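PDB 5EX2: peptidyl-prolyl cis-trans isomerase from Hirschia baltica, which probably catalyses the cis-trans isomerisation of peptide bonds that precede proline, the reaction by which cyclophilins assist protein folding. Local coordinates for residues E29-V34 and R209-V214; Y36-P41 and R190-L195; V68-M73 and L201-P206; M149-G154 and R179-K184; S157-N162 and Q170-R175. All coordinates share one frame; numbering follows the deposited sequence.

Contact 1 (E29-V34 and R209-V214)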
# COMPACT_ATOMS: atom_id res chain seq x y z
N GLU A 29 1.19 7.06 13.08
CA GLU A 29 1.26 8.45 13.49
C GLU A 29 2.69 8.93 13.41
O GLU A 29 3.56 8.35 14.05
CB GLU A 29 0.76 8.63 14.91
CG GLU A 29 -0.75 8.62 15.03
CD GLU A 29 -1.37 9.90 14.46
OE1 GLU A 29 -0.62 10.76 13.94
OE2 GLU A 29 -2.61 10.04 14.54
N THR A 30 2.94 9.96 12.60
CA THR A 30 4.29 10.48 12.42
C THR A 30 4.34 11.92 12.90
O THR A 30 3.31 12.57 13.13
CB THR A 30 4.75 10.44 10.94
OG1 THR A 30 4.24 11.59 10.25
CG2 THR A 30 4.32 9.17 10.24
N THR A 31 5.56 12.45 13.01
CA THR A 31 5.74 13.82 13.40
C THR A 31 5.35 14.81 12.30
O THR A 31 5.45 16.00 12.50
CB THR A 31 7.19 14.07 13.87
OG1 THR A 31 8.10 13.46 12.95
CG2 THR A 31 7.40 13.47 15.25
N LYS A 32 4.89 14.30 11.15
CA LYS A 32 4.33 15.16 10.10
C LYS A 32 2.83 14.91 9.90
O LYS A 32 2.22 15.49 8.99
CB LYS A 32 5.07 14.94 8.79
CG LYS A 32 6.43 15.61 8.73
CD LYS A 32 6.31 17.13 8.56
CE LYS A 32 7.67 17.79 8.50
NZ LYS A 32 8.47 17.49 9.72
N GLY A 33 2.25 14.07 10.74
CA GLY A 33 0.84 13.73 10.63
C GLY A 33 0.61 12.24 10.49
O GLY A 33 1.53 11.40 10.58
N VAL A 34 -0.65 11.89 10.25
CA VAL A 34 -1.08 10.50 10.26
C VAL A 34 -1.10 9.91 8.85
O VAL A 34 -1.41 10.58 7.87
CB VAL A 34 -2.47 10.36 10.92
CG1 VAL A 34 -3.57 11.00 10.07
CG2 VAL A 34 -2.77 8.90 11.22
N ARG A 209 17.86 15.85 11.70
CA ARG A 209 16.84 15.71 12.71
C ARG A 209 15.65 15.05 12.04
O ARG A 209 14.76 15.72 11.55
CB ARG A 209 16.51 17.08 13.31
CG ARG A 209 17.72 17.67 14.07
CD ARG A 209 17.67 19.17 14.31
NE ARG A 209 17.84 19.97 13.09
CZ ARG A 209 19.01 20.27 12.53
NH1 ARG A 209 19.03 21.00 11.42
NH2 ARG A 209 20.15 19.85 13.06
N PRO A 210 15.68 13.72 11.96
CA PRO A 210 14.66 13.02 11.18
C PRO A 210 13.27 13.12 11.77
O PRO A 210 13.13 13.26 12.99
CB PRO A 210 15.11 11.56 11.20
CG PRO A 210 16.54 11.59 11.63
CD PRO A 210 16.73 12.80 12.45
N ASP A 211 12.27 13.01 10.92
CA ASP A 211 10.91 12.76 11.39
C ASP A 211 10.83 11.36 12.01
O ASP A 211 11.73 10.53 11.82
CB ASP A 211 9.92 12.93 10.24
CG ASP A 211 9.57 14.38 10.02
OD1 ASP A 211 9.11 15.02 11.00
OD2 ASP A 211 9.79 14.89 8.91
N ILE A 212 9.77 11.14 12.79
CA ILE A 212 9.64 9.96 13.63
C ILE A 212 8.30 9.31 13.40
O ILE A 212 7.30 9.99 13.25
CB ILE A 212 9.78 10.32 15.13
CG1 ILE A 212 11.11 11.05 15.38
CG2 ILE A 212 9.67 9.09 16.02
CD1 ILE A 212 11.25 11.63 16.78
N LEU A 213 8.29 7.99 13.40
CA LEU A 213 7.08 7.20 13.50
C LEU A 213 6.78 7.12 14.98
O LEU A 213 7.38 6.32 15.69
CB LEU A 213 7.27 5.82 12.88
CG LEU A 213 6.08 4.87 12.96
CD1 LEU A 213 4.82 5.46 12.36
CD2 LEU A 213 6.45 3.58 12.25
N VAL A 214 5.87 7.96 15.44
CA VAL A 214 5.59 8.07 16.87
C VAL A 214 4.88 6.83 17.41
O VAL A 214 5.17 6.36 18.52
CB VAL A 214 4.74 9.32 17.14
CG1 VAL A 214 4.37 9.42 18.61
CG2 VAL A 214 5.46 10.57 16.69

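Contact 2 (Y36-P41 and R190-L195)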
# COMPACT_ATOMS: atom_id res chain seq x y z
N TYR A 36 -2.65 6.40 7.11
CA TYR A 36 -3.46 5.21 7.22
C TYR A 36 -3.09 4.27 6.10
O TYR A 36 -3.21 4.63 4.93
CB TYR A 36 -4.96 5.55 7.15
CG TYR A 36 -5.46 6.39 8.31
CD1 TYR A 36 -5.75 5.82 9.52
CD2 TYR A 36 -5.65 7.76 8.16
CE1 TYR A 36 -6.21 6.59 10.57
CE2 TYR A 36 -6.12 8.53 9.20
CZ TYR A 36 -6.38 7.94 10.39
OH TYR A 36 -6.85 8.73 11.42
N ILE A 37 -2.64 3.07 6.45
CA ILE A 37 -2.17 2.10 5.46
C ILE A 37 -3.12 0.91 5.41
O ILE A 37 -3.44 0.33 6.45
CB ILE A 37 -0.76 1.62 5.79
CG1 ILE A 37 0.21 2.79 5.72
CG2 ILE A 37 -0.33 0.50 4.84
CD1 ILE A 37 1.57 2.50 6.32
N GLU A 38 -3.58 0.56 4.21
CA GLU A 38 -4.30 -0.70 4.03
C GLU A 38 -3.31 -1.78 3.61
O GLU A 38 -2.58 -1.64 2.64
CB GLU A 38 -5.44 -0.60 2.99
CG GLU A 38 -6.27 -1.88 3.02
CD GLU A 38 -7.40 -1.94 2.01
OE1 GLU A 38 -7.53 -1.04 1.16
OE2 GLU A 38 -8.17 -2.92 2.09
N LEU A 39 -3.32 -2.87 4.36
CA LEU A 39 -2.53 -4.05 4.05
C LEU A 39 -3.17 -4.83 2.90
O LEU A 39 -4.39 -4.86 2.76
CB LEU A 39 -2.44 -4.95 5.26
CG LEU A 39 -1.91 -4.27 6.51
CD1 LEU A 39 -2.01 -5.20 7.72
CD2 LEU A 39 -0.47 -3.80 6.28
N ALA A 40 -2.33 -5.49 2.11
CA ALA A 40 -2.77 -6.24 0.94
C ALA A 40 -2.40 -7.72 1.05
O ALA A 40 -1.40 -8.15 0.46
CB ALA A 40 -2.17 -5.64 -0.31
N PRO A 41 -3.19 -8.50 1.79
CA PRO A 41 -2.80 -9.89 2.06
C PRO A 41 -2.73 -10.76 0.82
O PRO A 41 -1.96 -11.72 0.79
CB PRO A 41 -3.89 -10.41 3.00
CG PRO A 41 -4.65 -9.25 3.46
CD PRO A 41 -4.38 -8.09 2.56
N ARG A 190 -0.81 0.13 1.02
CA ARG A 190 -1.05 1.38 0.34
C ARG A 190 -1.55 2.42 1.32
O ARG A 190 -2.37 2.11 2.16
CB ARG A 190 -2.06 1.15 -0.78
CG ARG A 190 -2.29 2.35 -1.60
CD ARG A 190 -3.26 2.05 -2.70
NE ARG A 190 -4.65 1.93 -2.27
CZ ARG A 190 -5.45 2.96 -2.09
NH1 ARG A 190 -4.99 4.20 -2.22
NH2 ARG A 190 -6.72 2.76 -1.78
N MET A 191 -1.09 3.66 1.17
CA MET A 191 -1.53 4.77 2.02
C MET A 191 -2.86 5.30 1.54
O MET A 191 -2.93 6.00 0.54
CB MET A 191 -0.48 5.89 2.01
CG MET A 191 0.86 5.45 2.58
SD MET A 191 2.11 6.74 2.62
CE MET A 191 2.91 6.51 1.05
N LEU A 192 -3.92 4.92 2.24
CA LEU A 192 -5.26 5.41 1.95
C LEU A 192 -5.34 6.92 2.12
O LEU A 192 -5.96 7.63 1.32
CB LEU A 192 -6.28 4.74 2.86
CG LEU A 192 -6.33 3.22 2.82
CD1 LEU A 192 -7.53 2.74 3.62
CD2 LEU A 192 -6.43 2.70 1.39
N GLU A 193 -4.72 7.38 3.20
CA GLU A 193 -4.59 8.80 3.50
C GLU A 193 -3.19 8.94 4.04
O GLU A 193 -2.68 8.03 4.70
CB GLU A 193 -5.65 9.28 4.51
CG GLU A 193 -6.99 9.60 3.87
CD GLU A 193 -8.00 10.23 4.84
OE1 GLU A 193 -7.60 10.64 5.96
OE2 GLU A 193 -9.19 10.31 4.48
N GLY A 194 -2.56 10.06 3.73
CA GLY A 194 -1.24 10.36 4.24
C GLY A 194 -0.11 10.33 3.23
O GLY A 194 1.03 10.50 3.61
N LEU A 195 -0.40 10.13 1.95
CA LEU A 195 0.65 10.30 0.96
C LEU A 195 1.27 11.68 1.07
O LEU A 195 2.49 11.83 0.94
CB LEU A 195 0.11 10.07 -0.45
CG LEU A 195 1.09 10.36 -1.60
CD1 LEU A 195 2.37 9.59 -1.47
CD2 LEU A 195 0.45 10.04 -2.95
O HOH W 1 -6.71 -0.15 -1.41

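Contact 3 (V68-M73 and L201-P206)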
# COMPACT_ATOMS: atom_id res chain seq x y z
N VAL A 68 15.37 9.37 3.57
CA VAL A 68 14.27 10.00 2.85
C VAL A 68 14.83 10.71 1.64
O VAL A 68 15.73 11.56 1.77
CB VAL A 68 13.52 11.00 3.75
CG1 VAL A 68 12.38 11.66 3.01
CG2 VAL A 68 13.01 10.31 5.00
N ILE A 69 14.35 10.31 0.47
CA ILE A 69 14.90 10.79 -0.78
C ILE A 69 13.77 11.44 -1.57
O ILE A 69 12.74 10.79 -1.84
CB ILE A 69 15.55 9.64 -1.56
CG1 ILE A 69 16.70 9.04 -0.74
CG2 ILE A 69 16.05 10.14 -2.90
CD1 ILE A 69 17.34 7.82 -1.37
N SER A 70 13.95 12.71 -1.89
CA SER A 70 12.96 13.46 -2.62
C SER A 70 12.67 12.80 -3.94
O SER A 70 13.58 12.34 -4.63
CB SER A 70 13.42 14.90 -2.86
OG SER A 70 12.36 15.65 -3.42
N GLY A 71 11.39 12.74 -4.29
CA GLY A 71 10.99 12.14 -5.54
C GLY A 71 11.11 10.62 -5.57
O GLY A 71 11.06 10.03 -6.64
N PHE A 72 11.26 9.99 -4.41
CA PHE A 72 11.48 8.56 -4.33
C PHE A 72 10.67 7.98 -3.17
O PHE A 72 9.53 7.56 -3.37
CB PHE A 72 12.99 8.29 -4.21
CG PHE A 72 13.39 6.85 -4.17
CD1 PHE A 72 12.56 5.85 -4.67
CD2 PHE A 72 14.60 6.49 -3.63
CE1 PHE A 72 12.96 4.52 -4.62
CE2 PHE A 72 15.00 5.19 -3.57
CZ PHE A 72 14.18 4.19 -4.07
N MET A 73 11.22 7.97 -1.97
CA MET A 73 10.52 7.35 -0.86
C MET A 73 11.07 7.82 0.48
O MET A 73 12.11 8.48 0.55
CB MET A 73 10.62 5.83 -0.96
CG MET A 73 12.04 5.28 -1.05
SD MET A 73 12.77 5.14 0.61
CE MET A 73 14.40 5.85 0.36
N LEU A 201 7.86 14.30 4.89
CA LEU A 201 8.88 13.84 5.83
C LEU A 201 10.24 14.41 5.44
O LEU A 201 10.55 14.54 4.25
CB LEU A 201 8.91 12.31 5.89
CG LEU A 201 7.63 11.66 6.41
CD1 LEU A 201 7.61 10.19 6.17
CD2 LEU A 201 7.48 11.91 7.90
N THR A 202 11.03 14.77 6.45
CA THR A 202 12.28 15.49 6.23
C THR A 202 13.27 14.65 5.43
O THR A 202 13.55 13.49 5.76
CB THR A 202 12.88 15.90 7.58
OG1 THR A 202 11.95 16.76 8.25
CG2 THR A 202 14.16 16.66 7.39
N ILE A 203 13.79 15.26 4.38
CA ILE A 203 14.71 14.65 3.46
C ILE A 203 16.09 14.52 4.06
O ILE A 203 16.55 15.44 4.73
CB ILE A 203 14.78 15.50 2.16
CG1 ILE A 203 13.46 15.43 1.41
CG2 ILE A 203 15.94 15.10 1.25
CD1 ILE A 203 13.20 16.63 0.51
N GLY A 204 16.76 13.40 3.81
CA GLY A 204 18.16 13.24 4.19
C GLY A 204 18.55 11.79 4.32
O GLY A 204 17.71 10.90 4.48
N GLU A 205 19.85 11.55 4.29
CA GLU A 205 20.40 10.20 4.28
C GLU A 205 21.62 10.09 5.19
O GLU A 205 22.73 9.85 4.73
CB GLU A 205 20.78 9.81 2.85
CG GLU A 205 19.65 10.01 1.86
CD GLU A 205 20.09 9.70 0.45
OE1 GLU A 205 20.58 8.58 0.24
OE2 GLU A 205 19.97 10.58 -0.42
N PRO A 206 21.43 10.29 6.51
CA PRO A 206 20.15 10.60 7.16
C PRO A 206 19.90 12.09 7.32
O PRO A 206 20.83 12.89 7.18
CB PRO A 206 20.32 9.95 8.52
CG PRO A 206 21.78 10.15 8.82
CD PRO A 206 22.49 10.04 7.49
O HOH W 2 17.93 12.56 0.26

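Contact 4 (M149-G154 and R179-K184)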
# COMPACT_ATOMS: atom_id res chain seq x y z
N MET A 149 2.32 -5.57 -7.30
CA MET A 149 1.82 -4.25 -7.02
C MET A 149 2.95 -3.28 -7.29
O MET A 149 3.91 -3.21 -6.50
CB MET A 149 1.33 -4.13 -5.58
CG MET A 149 0.92 -2.72 -5.22
SD MET A 149 -0.19 -2.66 -3.80
CE MET A 149 0.86 -3.26 -2.49
N PRO A 150 2.86 -2.53 -8.39
CA PRO A 150 3.97 -1.64 -8.73
C PRO A 150 4.13 -0.50 -7.74
O PRO A 150 3.18 -0.15 -7.05
CB PRO A 150 3.57 -1.11 -10.10
CG PRO A 150 2.10 -1.18 -10.12
CD PRO A 150 1.77 -2.44 -9.38
N HIS A 151 5.33 0.05 -7.69
CA HIS A 151 5.66 1.04 -6.70
C HIS A 151 5.22 2.44 -7.15
O HIS A 151 6.03 3.33 -7.38
CB HIS A 151 7.15 0.94 -6.39
CG HIS A 151 7.50 -0.29 -5.61
ND1 HIS A 151 7.55 -1.55 -6.16
CD2 HIS A 151 7.80 -0.45 -4.30
CE1 HIS A 151 7.86 -2.43 -5.22
NE2 HIS A 151 8.01 -1.79 -4.08
N CYS A 152 3.92 2.62 -7.27
CA CYS A 152 3.32 3.92 -7.48
C CYS A 152 3.46 4.73 -6.20
O CYS A 152 3.60 4.16 -5.14
CB CYS A 152 1.82 3.81 -7.82
SG CYS A 152 1.37 2.84 -9.21
N ALA A 153 3.37 6.05 -6.31
CA ALA A 153 3.22 6.90 -5.13
C ALA A 153 2.06 6.37 -4.32
O ALA A 153 1.01 6.05 -4.88
CB ALA A 153 2.99 8.34 -5.54
N GLY A 154 2.25 6.27 -3.01
CA GLY A 154 1.22 5.74 -2.15
C GLY A 154 1.43 4.31 -1.69
O GLY A 154 0.94 3.91 -0.64
N ARG A 179 9.31 2.66 -10.70
CA ARG A 179 9.04 1.36 -11.31
C ARG A 179 10.26 0.47 -11.35
O ARG A 179 10.14 -0.73 -11.56
CB ARG A 179 8.45 1.54 -12.71
CG ARG A 179 7.22 2.41 -12.75
CD ARG A 179 6.07 1.89 -11.87
NE ARG A 179 5.41 0.75 -12.49
CZ ARG A 179 4.52 0.85 -13.47
NH1 ARG A 179 4.17 2.05 -13.94
NH2 ARG A 179 3.96 -0.24 -13.99
N PHE A 180 11.44 1.07 -11.15
CA PHE A 180 12.68 0.29 -11.06
C PHE A 180 12.71 -0.61 -9.83
O PHE A 180 13.52 -1.51 -9.75
CB PHE A 180 13.90 1.23 -11.06
CG PHE A 180 13.76 2.37 -10.11
CD1 PHE A 180 13.18 3.57 -10.52
CD2 PHE A 180 14.20 2.25 -8.81
CE1 PHE A 180 13.05 4.62 -9.63
CE2 PHE A 180 14.07 3.30 -7.93
CZ PHE A 180 13.49 4.48 -8.34
N LEU A 181 11.79 -0.39 -8.88
CA LEU A 181 11.65 -1.29 -7.73
C LEU A 181 10.80 -2.51 -8.01
O LEU A 181 10.84 -3.49 -7.27
CB LEU A 181 11.04 -0.57 -6.55
CG LEU A 181 11.78 0.65 -6.03
CD1 LEU A 181 11.02 1.21 -4.85
CD2 LEU A 181 13.21 0.32 -5.64
N ASP A 182 10.00 -2.43 -9.08
CA ASP A 182 8.99 -3.45 -9.33
C ASP A 182 9.63 -4.82 -9.57
O ASP A 182 10.66 -4.94 -10.25
CB ASP A 182 8.13 -3.08 -10.54
CG ASP A 182 7.31 -1.82 -10.32
OD1 ASP A 182 7.32 -1.25 -9.22
OD2 ASP A 182 6.61 -1.44 -11.30
N ARG A 183 9.02 -5.83 -8.95
CA ARG A 183 9.45 -7.22 -9.01
C ARG A 183 10.76 -7.45 -8.26
O ARG A 183 11.29 -8.56 -8.30
CB ARG A 183 9.56 -7.70 -10.45
CG ARG A 183 8.28 -7.51 -11.24
CD ARG A 183 8.38 -8.07 -12.66
NE ARG A 183 8.55 -9.51 -12.64
CZ ARG A 183 9.68 -10.17 -12.87
NH1 ARG A 183 10.81 -9.52 -13.16
NH2 ARG A 183 9.68 -11.49 -12.80
N LYS A 184 11.21 -6.44 -7.51
CA LYS A 184 12.46 -6.54 -6.76
C LYS A 184 12.28 -6.24 -5.28
O LYS A 184 13.18 -6.52 -4.50
CB LYS A 184 13.50 -5.60 -7.34
CG LYS A 184 13.90 -5.96 -8.75
CD LYS A 184 14.78 -4.90 -9.40
CE LYS A 184 15.25 -5.37 -10.77
NZ LYS A 184 16.03 -4.33 -11.49
O HOH W 3 6.28 -4.06 -7.60

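Contact 5 (S157-N162 and Q170-R175)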
# COMPACT_ATOMS: atom_id res chain seq x y z
N SER A 157 6.22 -0.53 0.96
CA SER A 157 7.02 -1.69 0.59
C SER A 157 8.08 -1.97 1.63
O SER A 157 8.20 -1.25 2.60
CB SER A 157 7.63 -1.43 -0.78
OG SER A 157 8.26 -2.58 -1.28
N MET A 158 8.79 -3.07 1.46
CA MET A 158 9.73 -3.55 2.45
C MET A 158 11.16 -3.28 2.05
O MET A 158 11.58 -3.66 0.97
CB MET A 158 9.54 -5.04 2.68
CG MET A 158 9.87 -5.46 4.09
SD MET A 158 8.57 -4.93 5.22
CE MET A 158 9.38 -5.22 6.79
N ALA A 159 11.92 -2.62 2.91
CA ALA A 159 13.32 -2.41 2.66
C ALA A 159 14.06 -3.73 2.75
O ALA A 159 13.65 -4.65 3.45
CB ALA A 159 13.90 -1.44 3.65
N ARG A 160 15.17 -3.81 2.03
CA ARG A 160 16.02 -4.98 2.10
C ARG A 160 17.41 -4.62 1.59
O ARG A 160 17.60 -3.59 0.95
CB ARG A 160 15.44 -6.13 1.29
CG ARG A 160 15.31 -5.87 -0.20
CD ARG A 160 15.02 -7.19 -0.87
NE ARG A 160 14.99 -7.13 -2.33
CZ ARG A 160 16.02 -7.46 -3.12
NH1 ARG A 160 17.18 -7.84 -2.60
NH2 ARG A 160 15.88 -7.40 -4.43
N THR A 161 18.36 -5.49 1.91
CA THR A 161 19.72 -5.42 1.38
C THR A 161 19.79 -6.12 0.02
O THR A 161 18.77 -6.43 -0.57
CB THR A 161 20.73 -6.07 2.34
OG1 THR A 161 20.51 -7.48 2.39
CG2 THR A 161 20.60 -5.48 3.74
N ASN A 162 21.00 -6.36 -0.48
CA ASN A 162 21.12 -7.09 -1.74
C ASN A 162 20.49 -8.49 -1.64
O ASN A 162 20.09 -9.08 -2.65
CB ASN A 162 22.59 -7.24 -2.17
CG ASN A 162 23.21 -5.93 -2.63
OD1 ASN A 162 22.52 -4.95 -2.92
ND2 ASN A 162 24.54 -5.90 -2.70
N GLN A 170 12.28 -2.73 8.47
CA GLN A 170 12.32 -1.47 7.74
C GLN A 170 11.40 -1.49 6.55
O GLN A 170 11.34 -2.49 5.82
CB GLN A 170 13.74 -1.15 7.29
CG GLN A 170 14.67 -0.92 8.45
CD GLN A 170 16.04 -0.49 8.03
OE1 GLN A 170 16.20 0.48 7.29
NE2 GLN A 170 17.06 -1.21 8.50
N PHE A 171 10.70 -0.38 6.34
CA PHE A 171 9.71 -0.25 5.29
C PHE A 171 9.93 1.07 4.57
O PHE A 171 10.64 1.95 5.07
CB PHE A 171 8.30 -0.26 5.88
CG PHE A 171 8.08 0.85 6.85
CD1 PHE A 171 8.38 0.69 8.18
CD2 PHE A 171 7.65 2.09 6.40
CE1 PHE A 171 8.22 1.75 9.07
CE2 PHE A 171 7.50 3.14 7.27
CZ PHE A 171 7.79 2.97 8.61
N PHE A 172 9.39 1.22 3.38
CA PHE A 172 9.40 2.54 2.81
C PHE A 172 8.05 2.92 2.24
O PHE A 172 7.27 2.10 1.73
CB PHE A 172 10.52 2.72 1.80
CG PHE A 172 10.58 1.70 0.74
CD1 PHE A 172 11.19 0.48 0.97
CD2 PHE A 172 10.09 1.98 -0.51
CE1 PHE A 172 11.28 -0.46 -0.03
CE2 PHE A 172 10.18 1.05 -1.51
CZ PHE A 172 10.77 -0.18 -1.27
N LEU A 173 7.80 4.21 2.38
CA LEU A 173 6.59 4.88 1.92
C LEU A 173 6.89 5.53 0.58
O LEU A 173 7.77 6.39 0.49
CB LEU A 173 6.15 5.95 2.91
CG LEU A 173 6.00 5.49 4.36
CD1 LEU A 173 5.61 6.69 5.22
CD2 LEU A 173 4.97 4.38 4.51
N MET A 174 6.22 5.09 -0.48
CA MET A 174 6.51 5.62 -1.80
C MET A 174 5.98 7.03 -1.98
O MET A 174 4.79 7.27 -1.86
CB MET A 174 5.94 4.73 -2.90
CG MET A 174 6.49 3.32 -2.93
SD MET A 174 8.29 3.26 -2.99
CE MET A 174 8.63 4.36 -4.34
N ARG A 175 6.88 7.95 -2.25
CA ARG A 175 6.53 9.35 -2.46
C ARG A 175 6.29 9.67 -3.92
O ARG A 175 5.61 10.64 -4.24
CB ARG A 175 7.62 10.27 -1.91
CG ARG A 175 7.71 10.24 -0.40
CD ARG A 175 8.99 10.81 0.16
NE ARG A 175 9.33 12.19 -0.19
CZ ARG A 175 9.63 13.14 0.70
NH1 ARG A 175 9.47 12.95 2.01
NH2 ARG A 175 10.04 14.33 0.27
O HOH W 4 13.14 -4.57 6.13

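Contact 1 (E29-V34 and R209-V214)
T31 and D211 carry most of this contact, at the tight turn between strands 25-30 and 33-39. The hydroxyl of T31 works in two directions: OG1 donates to D211 OD1 over 2.7 Å and accepts the backbone N-H of I212 over 2.9 Å, along a nearly straight line of 161°. A chi1 of 45° places OG1 between the T31 backbone N and carbonyl carbon, which leaves its methyl CG2 to cross V214 CG2 at 3.8 Å. Threonine suits the place because one branch bonds while the other packs. D211 OD1 is gripped twice, on its anti lone pair by T31 OG1 and on its syn lone pair by K32 NZ. The lysine chain bends at chi2 and chi4 so that NZ comes across the carboxylate, 2.9 Å from D211 OD1, in a salt bridge. This positive neighbour would be expected to keep D211 ionised.

E29 contributes mainly backbone, its carbonyl O accepting V214 N at 2.7 Å. One step on, T30 and L213 form an antiparallel non-hydrogen-bonded pair, and T31 N donates to I212 O at 3.0 Å. The type I turn from T30 to G33 is braced by T30 OG1, which accepts from K32 N at 2.9 Å as an ST turn. G33 adopts backbone angles that would crowd a CB against the preceding carbonyl.

Around this corner of the barrel, D211 OD2 takes the N-H of T202, helix 195-198 lies against T30 and K32 through V197, and strand 63-69 flanks strand 212-218 on its other edge.

Contact 2 (Y36-P41 and R190-L195)
A classic beta bulge interrupts the antiparallel pairing of strands 33-39 and 187-191 in the cyclophilin barrel. Both L192 and E193 face Y36, so the register shifts by one where the chain turns a corner at L192. Y36 N donates to E193 O at 2.9 Å, while the bond from L192 N to Y36 O is weak. Beyond the bulge, E38 and R190 form a regular hydrogen-bonded pair: E38 N reaches R190 O at 2.8 Å and R190 N returns to E38 O at 3.0 Å. I37 and M191 lie side by side on one face of the sheet, I37 CG1 against M191 CG at 4.2 Å; beta-branched I37 suits the extended strand, and the unbranched, flexible M191 fills in beside it. The other face carries Y36, E193, E38 and R190, with E193 CB at the edge of the Y36 ring. From the corner, L192 CD2 lies 3.1 Å above the R190 guanidinium plane, near its rim, and touches E38 CB at 3.8 Å.

The charges of E38 and R190 do not meet directly. A water bridges them, donating to E38 OE1 at 2.8 Å and accepting from R190 NH2, while R18 forms a salt bridge with E38 OE2 and S261 and Q258 bind the guanidinium. E38 is probably ionised, its charge balanced by R18 and, across the water, by the nearby R190.

Contact 3 (V68-M73 and L201-P206)
Two backbone hydrogen bonds hold the end of strand 63-69 to the loop 201-206. V68 N donates to G204 O at 2.9 Å, almost straight at 171°, and G204 N returns to a lone pair of V68 O at 2.9 Å. Together they make a single antiparallel bridge. G204 has backbone angles that would press a CB into the preceding carbonyl and also into P206, which follows a cis peptide, so glycine fits here.

A water adds a polar link, donating to V68 O at 2.8 Å and to E205 OE2.

Packing completes the contact. V68 sets CG1 anti to its backbone N, and its branched side chain closes over the loop backbone, with CB 3.2 Å from T202 O. Branching at CB lets V68 cover two carbonyl oxygens at once: CG1 also touches L201 O. I203 CD1 rests on S70 CB at 3.8 Å. The E205 side chain crosses I69 obliquely, its carboxylate against CG1 and CD1, with E205 OE2 3.6 Å from I69 CG1.

L201 O is further bound by R175. Strand 212-218 pairs with strand 63-69 to close the eight-stranded antiparallel barrel of cyclophilins, and the loop extends that pairing by one bridge at the barrel's edge.

Contact 4 (M149-G154 and R179-K184)
Two loops of the cyclophilin fold meet here, one turning through an inverse gamma turn centred on H151, the other containing the short 3-10 segment 179-181. The H151 imidazole is framed from two directions. L181 crosses it at about a right angle and sets CB over the ring, 3.7 Å from the centroid and 13° off the normal, a CH-pi contact that suits an unbranched CB. At the ring edge, the D182 side chain runs antiparallel alongside, its carboxylate plane 29° from that of the ring. D182 OD1 receives H151 ND1 on its anti lone pair at 3.1 Å and, from above the carboxylate plane, H151 N at 2.8 Å. One oxygen thus fixes both the backbone and the rotation of the ring, whose NE2 is hydrogen-bonded to S157 OG. The other oxygen, D182 OD2, holds R179 NE in a salt bridge of 2.8 Å. An alanine in place of D182 would remove both carboxylate oxygens and would probably leave the H151 ring less firmly oriented and R179 without this partner. The guanidinium also makes salt bridges with D252, E130 and E177, while next along the chain from H151, C152 is joined to C254 by a disulfide. P150 packs into the angle of the salt bridge, its CB 3.3 Å from D182 OD2 and 3.5 Å from R179 NE.

Contact 5 (S157-N162 and Q170-R175)
The carbonyl oxygen of Q170 is gripped by two hydrogen bonds. A159 N donates to Q170 O at 3.0 Å, coming in 43° above the carbonyl plane, and a water donates to the same oxygen at 2.8 Å. That water also donates to A159 O, so it closes the end of the strand pair where the chains begin to part. The M158 chain, bent at chi2, curls back so that its terminal methyl CE lies 3.5 Å from Q170 O, with SD and CG close behind. An alanine here would take away CG, SD and CE and would probably leave Q170 O less well covered, as well as losing packing on W188.

Farther along, S157 and F172 form a hydrogen-bonded antiparallel pair, S157 N to F172 O at 2.9 Å and F172 N to S157 O at 2.9 Å. M158 and F171 make the non-hydrogen-bonded pair beside it. F172 puts CG in the crowded position between its backbone N and carbonyl carbon, chi1 52°, which lays the ring across the neighbouring strand. S157 CB sits over one face near the rim, 3.8 Å from the centroid in a CH-pi contact, while M158 O approaches the ring edge, 3.4 Å from F172 CE1. Serine is small enough to fit beneath the ring, and its OG is bound to H151 NE2. A159 is similarly compact, its CB meeting Q170 CB at 3.7 Å.

F172 also packs on M73 and L181. A phenylalanine, methionine and leucine grouped on the outer face of the barrel are consistent with the hydrophobic proline pocket of cyclophilins.

How the contacts relate
Contacts 1, 2, 3 and 5 all reach the same eight-stranded barrel, and contact 4 joins the loops that lead into strands 155-158 and 187-191. Contacts 4 and 5, with centres 10 Å apart, are also tied by R160 NH2 and K184 O, 2.8 Å apart. Contact 3 adds F72 against L181 and hydrogen-bonds to contact 5 through R175, so these three meet around what is probably the proline-binding surface. Contact 1 packs on contact 3, K32 CG lying 3.9 Å from L201 CD2, and contact 2 meets contact 4 through M191 N and G154 O. All five lie away from the magnesium site of Q115, Q133 and E135; another bound magnesium ion is about 4 Å from the side chain of S70 in contact 3.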